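CyaB (Pseudomonas aeruginosa, PDB 3R5G) probably makes cyclic AMP from ATP, as the class III adenylyl cyclase catalytic domain of a longer membrane protein. Local coordinates at residues V64-P69 against A78-S83; S15-F20 against N37-E42; A151-I156 against R171-I176. All coordinates share one frame; numbering follows the deposited sequence.

Interaction 1: residues V64-P69 against A78-S83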
loop_
_atom_site.group_PDB
_atom_site.type_symbol
_atom_site.label_atom_id
_atom_site.label_comp_id
_atom_site.label_asym_id
_atom_site.label_seq_id
_atom_site.Cartn_x
_atom_site.Cartn_y
_atom_site.Cartn_z
ATOM N N VAL A 64 -7.761 2.138 8.217
ATOM C CA VAL A 64 -9.008 2.000 8.991
ATOM C C VAL A 64 -10.046 2.822 8.301
ATOM O O VAL A 64 -9.705 3.906 7.751
ATOM C CB VAL A 64 -8.820 2.465 10.434
ATOM C CG1 VAL A 64 -10.149 2.354 11.259
ATOM C CG2 VAL A 64 -7.591 1.745 11.083
ATOM N N PHE A 65 -11.298 2.364 8.226
ATOM C CA PHE A 65 -12.319 3.236 7.728
ATOM C C PHE A 65 -13.537 3.301 8.610
ATOM O O PHE A 65 -13.777 2.344 9.404
ATOM C CB PHE A 65 -12.649 2.943 6.264
ATOM C CG PHE A 65 -13.125 1.514 6.026
ATOM C CD1 PHE A 65 -14.477 1.197 6.101
ATOM C CD2 PHE A 65 -12.230 0.582 5.633
ATOM C CE1 PHE A 65 -14.910 -0.162 5.743
ATOM C CE2 PHE A 65 -12.617 -0.776 5.281
ATOM C CZ PHE A 65 -13.973 -1.128 5.389
ATOM N N PHE A 66 -14.281 4.369 8.478
ATOM C CA PHE A 66 -15.503 4.584 9.273
ATOM C C PHE A 66 -16.658 4.894 8.348
ATOM O O PHE A 66 -16.526 5.626 7.368
ATOM C CB PHE A 66 -15.304 5.776 10.226
ATOM C CG PHE A 66 -14.337 5.518 11.313
ATOM C CD1 PHE A 66 -14.766 5.320 12.652
ATOM C CD2 PHE A 66 -12.943 5.520 11.051
ATOM C CE1 PHE A 66 -13.726 5.109 13.652
ATOM C CE2 PHE A 66 -11.974 5.278 12.022
ATOM C CZ PHE A 66 -12.345 5.082 13.293
ATOM N N GLY A 67 -17.800 4.324 8.625
ATOM C CA GLY A 67 -19.034 4.557 7.854
ATOM C C GLY A 67 -19.546 3.223 7.268
ATOM O O GLY A 67 -20.623 3.243 6.652
ATOM N N ASP A 68 -18.789 2.167 7.394
ATOM C CA ASP A 68 -19.230 0.857 6.902
ATOM C C ASP A 68 -18.439 -0.134 7.749
ATOM O O ASP A 68 -17.262 0.095 7.997
ATOM C CB ASP A 68 -18.937 0.676 5.392
ATOM C CG ASP A 68 -19.229 -0.759 4.959
ATOM O OD1 ASP A 68 -20.324 -0.928 4.446
ATOM O OD2 ASP A 68 -18.394 -1.653 5.084
ATOM N N PRO A 69 -19.041 -1.330 8.132
ATOM C CA PRO A 69 -20.400 -1.731 7.804
ATOM C C PRO A 69 -21.512 -0.989 8.492
ATOM O O PRO A 69 -22.673 -1.019 8.008
ATOM C CB PRO A 69 -20.405 -3.227 8.318
ATOM C CG PRO A 69 -19.033 -3.750 8.156
ATOM C CD PRO A 69 -18.223 -2.429 8.566
ATOM N N ALA A 78 -16.579 10.884 11.026
ATOM C CA ALA A 78 -15.337 11.694 10.855
ATOM C C ALA A 78 -14.752 12.085 12.194
ATOM O O ALA A 78 -13.505 11.981 12.354
ATOM C CB ALA A 78 -15.656 12.948 10.037
ATOM N N VAL A 79 -15.581 12.551 13.139
ATOM C CA VAL A 79 -15.053 12.848 14.466
ATOM C C VAL A 79 -14.396 11.578 15.060
ATOM O O VAL A 79 -13.339 11.655 15.703
ATOM C CB VAL A 79 -16.140 13.355 15.373
ATOM C CG1 VAL A 79 -15.695 13.468 16.833
ATOM C CG2 VAL A 79 -16.536 14.749 14.837
ATOM N N ALA A 80 -15.059 10.396 14.910
ATOM C CA ALA A 80 -14.466 9.201 15.462
ATOM C C ALA A 80 -13.080 8.839 14.861
ATOM O O ALA A 80 -12.094 8.514 15.595
ATOM C CB ALA A 80 -15.459 8.007 15.271
ATOM N N ALA A 81 -12.972 9.021 13.505
ATOM C CA ALA A 81 -11.726 8.664 12.853
ATOM C C ALA A 81 -10.639 9.640 13.371
ATOM O O ALA A 81 -9.546 9.217 13.601
ATOM C CB ALA A 81 -11.867 8.876 11.336
ATOM N N VAL A 82 -10.911 10.929 13.377
ATOM C CA VAL A 82 -9.814 11.874 13.790
ATOM C C VAL A 82 -9.482 11.712 15.256
ATOM O O VAL A 82 -8.297 11.841 15.631
ATOM C CB VAL A 82 -10.284 13.259 13.423
ATOM C CG1 VAL A 82 -9.245 14.390 13.797
ATOM C CG2 VAL A 82 -10.394 13.350 11.886
ATOM N N SER A 83 -10.499 11.484 16.099
ATOM C CA SER A 83 -10.272 11.271 17.537
ATOM C C SER A 83 -9.460 10.035 17.726
ATOM O O SER A 83 -8.574 10.011 18.606
ATOM C CB SER A 83 -11.629 11.198 18.307
ATOM O OG SER A 83 -12.343 12.415 18.117
#

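Interaction 2: residues S15-F20 against N37-E42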
loop_
_atom_site.group_PDB
_atom_site.type_symbol
_atom_site.label_atom_id
_atom_site.label_comp_id
_atom_site.label_asym_id
_atom_site.label_seq_id
_atom_site.Cartn_x
_atom_site.Cartn_y
_atom_site.Cartn_z
ATOM N N SER A 15 -2.104 5.402 8.278
ATOM C CA SER A 15 -0.939 5.854 9.065
ATOM C C SER A 15 0.275 5.033 8.777
ATOM O O SER A 15 0.175 3.919 8.286
ATOM C CB SER A 15 -1.220 5.784 10.543
ATOM O OG SER A 15 -1.411 4.396 10.982
ATOM N N ASP A 16 1.454 5.579 9.082
ATOM C CA ASP A 16 2.631 4.736 9.113
ATOM C C ASP A 16 3.598 5.276 10.157
ATOM O O ASP A 16 3.347 6.363 10.756
ATOM C CB ASP A 16 3.321 4.640 7.730
ATOM C CG ASP A 16 3.953 5.928 7.271
ATOM O OD1 ASP A 16 4.767 6.527 7.960
ATOM O OD2 ASP A 16 3.585 6.370 6.165
ATOM N N ILE A 17 4.673 4.526 10.415
ATOM C CA ILE A 17 5.689 4.997 11.377
ATOM C C ILE A 17 6.919 5.540 10.673
ATOM O O ILE A 17 7.635 4.805 9.986
ATOM C CB ILE A 17 6.131 3.863 12.314
ATOM C CG1 ILE A 17 4.935 3.275 12.987
ATOM C CG2 ILE A 17 7.109 4.369 13.287
ATOM C CD1 ILE A 17 5.297 1.866 13.636
ATOM N N ARG A 18 7.184 6.840 10.782
ATOM C CA ARG A 18 8.421 7.395 10.186
ATOM C C ARG A 18 9.575 6.909 11.029
ATOM O O ARG A 18 9.500 6.932 12.249
ATOM C CB ARG A 18 8.363 8.934 10.170
ATOM C CG ARG A 18 7.320 9.506 9.228
ATOM C CD ARG A 18 7.752 9.274 7.815
ATOM N NE ARG A 18 7.414 7.919 7.390
ATOM C CZ ARG A 18 7.744 7.417 6.209
ATOM N NH1 ARG A 18 7.408 6.155 5.843
ATOM N NH2 ARG A 18 8.420 8.188 5.387
ATOM N N GLY A 19 10.601 6.426 10.353
ATOM C CA GLY A 19 11.741 5.852 11.052
ATOM C C GLY A 19 11.729 4.324 11.039
ATOM O O GLY A 19 12.787 3.665 11.258
ATOM N N PHE A 20 10.573 3.707 10.806
ATOM C CA PHE A 20 10.490 2.249 10.897
ATOM C C PHE A 20 11.324 1.520 9.862
ATOM O O PHE A 20 11.922 0.514 10.148
ATOM C CB PHE A 20 9.034 1.761 10.758
ATOM C CG PHE A 20 8.901 0.315 10.953
ATOM C CD1 PHE A 20 8.954 -0.209 12.200
ATOM C CD2 PHE A 20 8.761 -0.537 9.852
ATOM C CE1 PHE A 20 8.869 -1.578 12.399
ATOM C CE2 PHE A 20 8.650 -1.882 10.012
ATOM C CZ PHE A 20 8.686 -2.419 11.290
ATOM N N ASN A 37 4.617 -6.161 15.890
ATOM C CA ASN A 37 3.388 -6.756 16.267
ATOM C C ASN A 37 2.744 -6.078 17.509
ATOM O O ASN A 37 1.516 -6.006 17.566
ATOM C CB ASN A 37 3.554 -8.307 16.455
ATOM C CG ASN A 37 3.854 -9.020 15.147
ATOM O OD1 ASN A 37 3.813 -8.426 14.115
ATOM N ND2 ASN A 37 4.296 -10.277 15.209
ATOM N N ASN A 38 3.600 -5.657 18.451
ATOM C CA ASN A 38 3.120 -4.914 19.630
ATOM C C ASN A 38 2.410 -3.629 19.174
ATOM O O ASN A 38 1.285 -3.389 19.598
ATOM C CB ASN A 38 4.273 -4.603 20.551
ATOM C CG ASN A 38 3.857 -3.763 21.781
ATOM O OD1 ASN A 38 2.852 -4.043 22.428
ATOM N ND2 ASN A 38 4.699 -2.830 22.143
ATOM N N TYR A 39 3.089 -2.931 18.297
ATOM C CA TYR A 39 2.518 -1.692 17.699
ATOM C C TYR A 39 1.217 -1.948 16.990
ATOM O O TYR A 39 0.220 -1.305 17.250
ATOM C CB TYR A 39 3.529 -1.074 16.737
ATOM C CG TYR A 39 2.909 0.080 15.968
ATOM C CD1 TYR A 39 2.719 1.375 16.563
ATOM C CD2 TYR A 39 2.511 -0.095 14.631
ATOM C CE1 TYR A 39 2.070 2.421 15.856
ATOM C CE2 TYR A 39 1.908 0.956 13.899
ATOM C CZ TYR A 39 1.666 2.199 14.544
ATOM O OH TYR A 39 1.077 3.268 13.912
ATOM N N LEU A 40 1.186 -2.946 16.083
ATOM C CA LEU A 40 -0.027 -3.196 15.354
ATOM C C LEU A 40 -1.171 -3.670 16.286
ATOM O O LEU A 40 -2.318 -3.356 16.098
ATOM C CB LEU A 40 0.254 -4.225 14.233
ATOM C CG LEU A 40 1.136 -3.706 13.111
ATOM C CD1 LEU A 40 1.502 -4.891 12.157
ATOM C CD2 LEU A 40 0.547 -2.506 12.307
ATOM N N ASN A 41 -0.831 -4.462 17.326
ATOM C CA ASN A 41 -1.851 -4.925 18.252
ATOM C C ASN A 41 -2.424 -3.721 19.055
ATOM O O ASN A 41 -3.615 -3.613 19.183
ATOM C CB ASN A 41 -1.224 -5.920 19.252
ATOM C CG ASN A 41 -2.263 -6.790 19.884
ATOM O OD1 ASN A 41 -3.114 -7.389 19.228
ATOM N ND2 ASN A 41 -2.285 -6.755 21.213
ATOM N N GLU A 42 -1.507 -2.819 19.445
ATOM C CA GLU A 42 -1.981 -1.619 20.224
ATOM C C GLU A 42 -2.814 -0.713 19.370
ATOM O O GLU A 42 -3.872 -0.283 19.787
ATOM C CB GLU A 42 -0.860 -0.797 20.817
ATOM C CG GLU A 42 -0.078 -1.573 21.932
ATOM C CD GLU A 42 -0.981 -1.805 23.143
ATOM O OE1 GLU A 42 -1.406 -0.805 23.758
ATOM O OE2 GLU A 42 -1.343 -2.972 23.452
HETATM O O HOH W 1 1.013 3.020 11.291
HETATM O O HOH W 2 -1.789 3.893 13.587
#

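Interaction 3: residues A151-I156 against R171-I176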
loop_
_atom_site.group_PDB
_atom_site.type_symbol
_atom_site.label_atom_id
_atom_site.label_comp_id
_atom_site.label_asym_id
_atom_site.label_seq_id
_atom_site.Cartn_x
_atom_site.Cartn_y
_atom_site.Cartn_z
ATOM N N ALA A 151 6.325 13.640 10.207
ATOM C CA ALA A 151 6.274 12.910 11.444
ATOM C C ALA A 151 5.515 13.644 12.528
ATOM O O ALA A 151 5.805 14.846 12.826
ATOM C CB ALA A 151 7.721 12.682 11.963
ATOM N N GLY A 152 4.574 12.932 13.153
ATOM C CA GLY A 152 3.817 13.510 14.224
ATOM C C GLY A 152 2.584 14.289 13.851
ATOM O O GLY A 152 1.948 14.850 14.777
ATOM N N GLU A 153 2.293 14.331 12.583
ATOM C CA GLU A 153 1.210 15.211 12.069
ATOM C C GLU A 153 0.036 14.328 11.652
ATOM O O GLU A 153 0.217 13.132 11.225
ATOM C CB GLU A 153 1.760 15.892 10.816
ATOM C CG GLU A 153 0.959 16.958 10.214
ATOM C CD GLU A 153 1.829 17.713 9.173
ATOM O OE1 GLU A 153 2.277 17.151 8.206
ATOM O OE2 GLU A 153 2.050 18.930 9.349
ATOM N N ILE A 154 -1.158 14.872 11.853
ATOM C CA ILE A 154 -2.342 14.297 11.312
ATOM C C ILE A 154 -2.849 15.309 10.298
ATOM O O ILE A 154 -3.328 16.444 10.646
ATOM C CB ILE A 154 -3.416 14.161 12.401
ATOM C CG1 ILE A 154 -2.896 13.277 13.447
ATOM C CG2 ILE A 154 -4.702 13.578 11.789
ATOM C CD1 ILE A 154 -3.831 13.117 14.719
ATOM N N LEU A 155 -2.853 14.889 9.065
ATOM C CA LEU A 155 -3.315 15.783 7.978
ATOM C C LEU A 155 -4.682 15.375 7.502
ATOM O O LEU A 155 -4.908 14.137 7.268
ATOM C CB LEU A 155 -2.417 15.760 6.735
ATOM C CG LEU A 155 -1.041 16.386 6.896
ATOM C CD1 LEU A 155 -0.377 16.543 5.499
ATOM C CD2 LEU A 155 -1.224 17.801 7.438
ATOM N N ILE A 156 -5.648 16.265 7.324
ATOM C CA ILE A 156 -6.965 15.917 6.872
ATOM C C ILE A 156 -7.344 16.827 5.701
ATOM O O ILE A 156 -6.766 17.951 5.535
ATOM C CB ILE A 156 -7.987 16.143 8.027
ATOM C CG1 ILE A 156 -8.170 17.618 8.482
ATOM C CG2 ILE A 156 -7.563 15.280 9.198
ATOM C CD1 ILE A 156 -9.347 17.861 9.439
ATOM N N ARG A 171 -5.679 23.440 12.070
ATOM C CA ARG A 171 -4.949 24.606 11.527
ATOM C C ARG A 171 -4.718 24.388 10.059
ATOM O O ARG A 171 -4.270 23.356 9.608
ATOM C CB ARG A 171 -3.596 24.551 12.210
ATOM C CG ARG A 171 -2.864 25.758 11.888
ATOM C CD ARG A 171 -1.546 25.856 12.676
ATOM N NE ARG A 171 -1.311 25.169 13.940
ATOM C CZ ARG A 171 -1.246 25.725 15.155
ATOM N NH1 ARG A 171 -0.917 24.942 16.165
ATOM N NH2 ARG A 171 -1.536 27.005 15.386
ATOM N N ASP A 172 -5.083 25.382 9.250
ATOM C CA ASP A 172 -4.794 25.383 7.805
ATOM C C ASP A 172 -3.328 25.171 7.474
ATOM O O ASP A 172 -2.434 25.841 8.077
ATOM C CB ASP A 172 -5.292 26.763 7.286
ATOM C CG ASP A 172 -5.337 26.919 5.779
ATOM O OD1 ASP A 172 -4.671 26.231 5.051
ATOM O OD2 ASP A 172 -6.133 27.851 5.346
ATOM N N LYS A 173 -3.069 24.186 6.602
ATOM C CA LYS A 173 -1.662 23.922 6.226
ATOM C C LYS A 173 -1.482 24.119 4.724
ATOM O O LYS A 173 -0.615 23.491 4.071
ATOM C CB LYS A 173 -1.174 22.543 6.720
ATOM C CG LYS A 173 0.379 22.550 6.950
ATOM C CD LYS A 173 0.962 21.155 6.952
ATOM C CE LYS A 173 2.464 21.324 7.052
ATOM N NZ LYS A 173 3.238 20.102 7.216
ATOM N N GLY A 174 -2.321 24.993 4.222
ATOM C CA GLY A 174 -2.225 25.309 2.740
ATOM C C GLY A 174 -2.856 24.220 1.857
ATOM O O GLY A 174 -3.886 23.621 2.176
ATOM N N GLN A 175 -2.233 24.065 0.671
ATOM C CA GLN A 175 -2.723 23.146 -0.329
ATOM C C GLN A 175 -1.461 22.469 -0.872
ATOM O O GLN A 175 -0.398 23.040 -0.964
ATOM C CB GLN A 175 -3.491 23.882 -1.456
ATOM C CG GLN A 175 -4.593 24.773 -1.069
ATOM C CD GLN A 175 -4.103 26.137 -0.427
ATOM O OE1 GLN A 175 -3.166 26.736 -0.987
ATOM N NE2 GLN A 175 -4.791 26.667 0.571
ATOM N N ILE A 176 -1.585 21.195 -1.113
ATOM C CA ILE A 176 -0.471 20.425 -1.592
ATOM C C ILE A 176 -0.757 19.814 -2.960
ATOM O O ILE A 176 -1.934 19.673 -3.434
ATOM C CB ILE A 176 0.132 19.340 -0.523
ATOM C CG1 ILE A 176 -0.928 18.362 0.040
ATOM C CG2 ILE A 176 0.964 20.038 0.606
ATOM C CD1 ILE A 176 -2.177 18.097 -0.847
#

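Interaction 1: residues V64-P69 against A78-S83
F66 lays its ring flat against the backbone of A80 and A81. It stands at the end of strand 61-66, and the two alanines belong to helix 74-100, which packs on the central sheet of the cyclase catalytic domain. The CB of F66 leaves its strand toward the helix. A chi1 of -69° then sets CG opposite the carbonyl carbon and beside the backbone N, and the ring reaches out to the helix surface. CG itself only comes within 4.2 Å of A81 CB. The two sides of the ring then meet different residues. On one side CD2 of F66 lies 3.5 Å from A81 CB, and further out CE2 of F66 lies 3.5 Å from A81 CA. On the other, CD1 and CE1 lie by the methyl of A80, with F66 CE1 3.7 Å from A80 CB. At the tip, F66 CZ sits 3.7 Å from A81 CA. The helix therefore meets the ring over one face, and A81 CA stands above it offset toward the rim. Here the short alanine side chains let a flat ring come down onto the helix backbone itself. T11 of the neighbouring strand 6-18 also touches A81, while L163 and I164 of helix 158-164 pack on A78. Within the helix, the hydroxyl of S83 bonds to the carbonyl one turn earlier. S83 OG donates to V79 O at 2.7 Å, from above the carbonyl plane, and S83 N reaches the same oxygen from the opposite face. No hydrogen bond joins strand segment and helix segment. All three touching residues are buried, so the contact rests on apolar close packing and on the fit of a ring to two alanines.

Interaction 2: residues S15-F20 against N37-E42
The hydroxyl of S15 is held by two waters, and both pass on to the hydroxyl of Y39. Water 1 lies 2.8 Å from S15 OG and 2.6 Å from Y39 OH. Water 2 lies 2.7 Å from S15 OG and 3.0 Å from Y39 OH. The contact joins strand 6-18 to helix 29-50, the first long helix of the class III cyclase fold, on the sheet of the catalytic domain. S15 OG and Y39 OH are 4.0 Å apart, so the waters complete the polar link. Water 1 lies at the edge of the tyrosine ring, in its plane. The apolar half of the contact is I17 on Y39, whose side chains approach from opposite directions. The CB of Y39 points toward the strand, and chi1 at 172° puts CG opposite the backbone N and carries the ring out to I17. M92 and L95 of helix 74-100 and I110 of strand 109-116 also touch Y39. Two residues before and after Y39, N37 bonds to G125 and N123, and N41 to D127, all of the second subunit. The helix thus serves sheet and dimer contact together. On the tyrosine face, the delta methyl of I17 makes a CH-pi contact over the ring centre, with CD1 3.5 Å from the Y39 ring centroid and 10° off the ring normal.

Interaction 3: residues A151-I156 against R171-I176
A salt bridge between E153 and K173 ties two strands that do not pair with each other at the end of the sheet. E153 lies just ahead of strand 154-157, and K173 lies on strand 170-176. The two side chains come from opposite directions. Both are extended beyond CG, and each has CG anti to its own backbone N, with chi1 at -172° in E153 and -153° in K173. Together they span the 10.9 Å between E153 CA and K173 CA. K173 NZ sits 2.7 Å from E153 OE2, on the syn lone pair of that oxygen. A second, weak bond runs from K173 NZ to E153 OE1 at 3.3 Å. E150 also pairs with the lysine as a salt bridge, and Q189 bonds to E153 OE2. The lysine charge is probably shared between the two carboxylates, E153 and E150. In the mixed sheet of the cyclase domain, strand 185-190 pairs antiparallel with both 154-157 and 170-176, and the bridge reaches across it. The aliphatic part of K173 takes part as well. L155 crosses the lysine chain at about a right angle, with L155 CD2 4.0 Å from K173 CD. Beside the lysine, D172 closes an Asx turn. Its OD1 accepts from G174 N at 2.8 Å and also bonds to Q186.

How the interactions relate
All three contacts draw on the same mixed sheet. Interactions 1 and 2 each join a strand to a helix, and their strands 61-66 and 6-18 are neighbours in the sheet. They lie on opposite sides of the chain's centre. Interaction 3 joins the start of strand 154-157 and the loop before it to strand 170-176. Touching residues in interactions 1 and 2 are all buried, whereas K173 in interaction 3 is partly exposed. The chemistry follows: wholly apolar in interaction 1, apolar with bridging waters in interaction 2, charged in interaction 3. Interactions 2 and 3 meet where R18 CG packs 4.2 Å from A151 CA. Of the three, interaction 2 alone is reached by the second subunit.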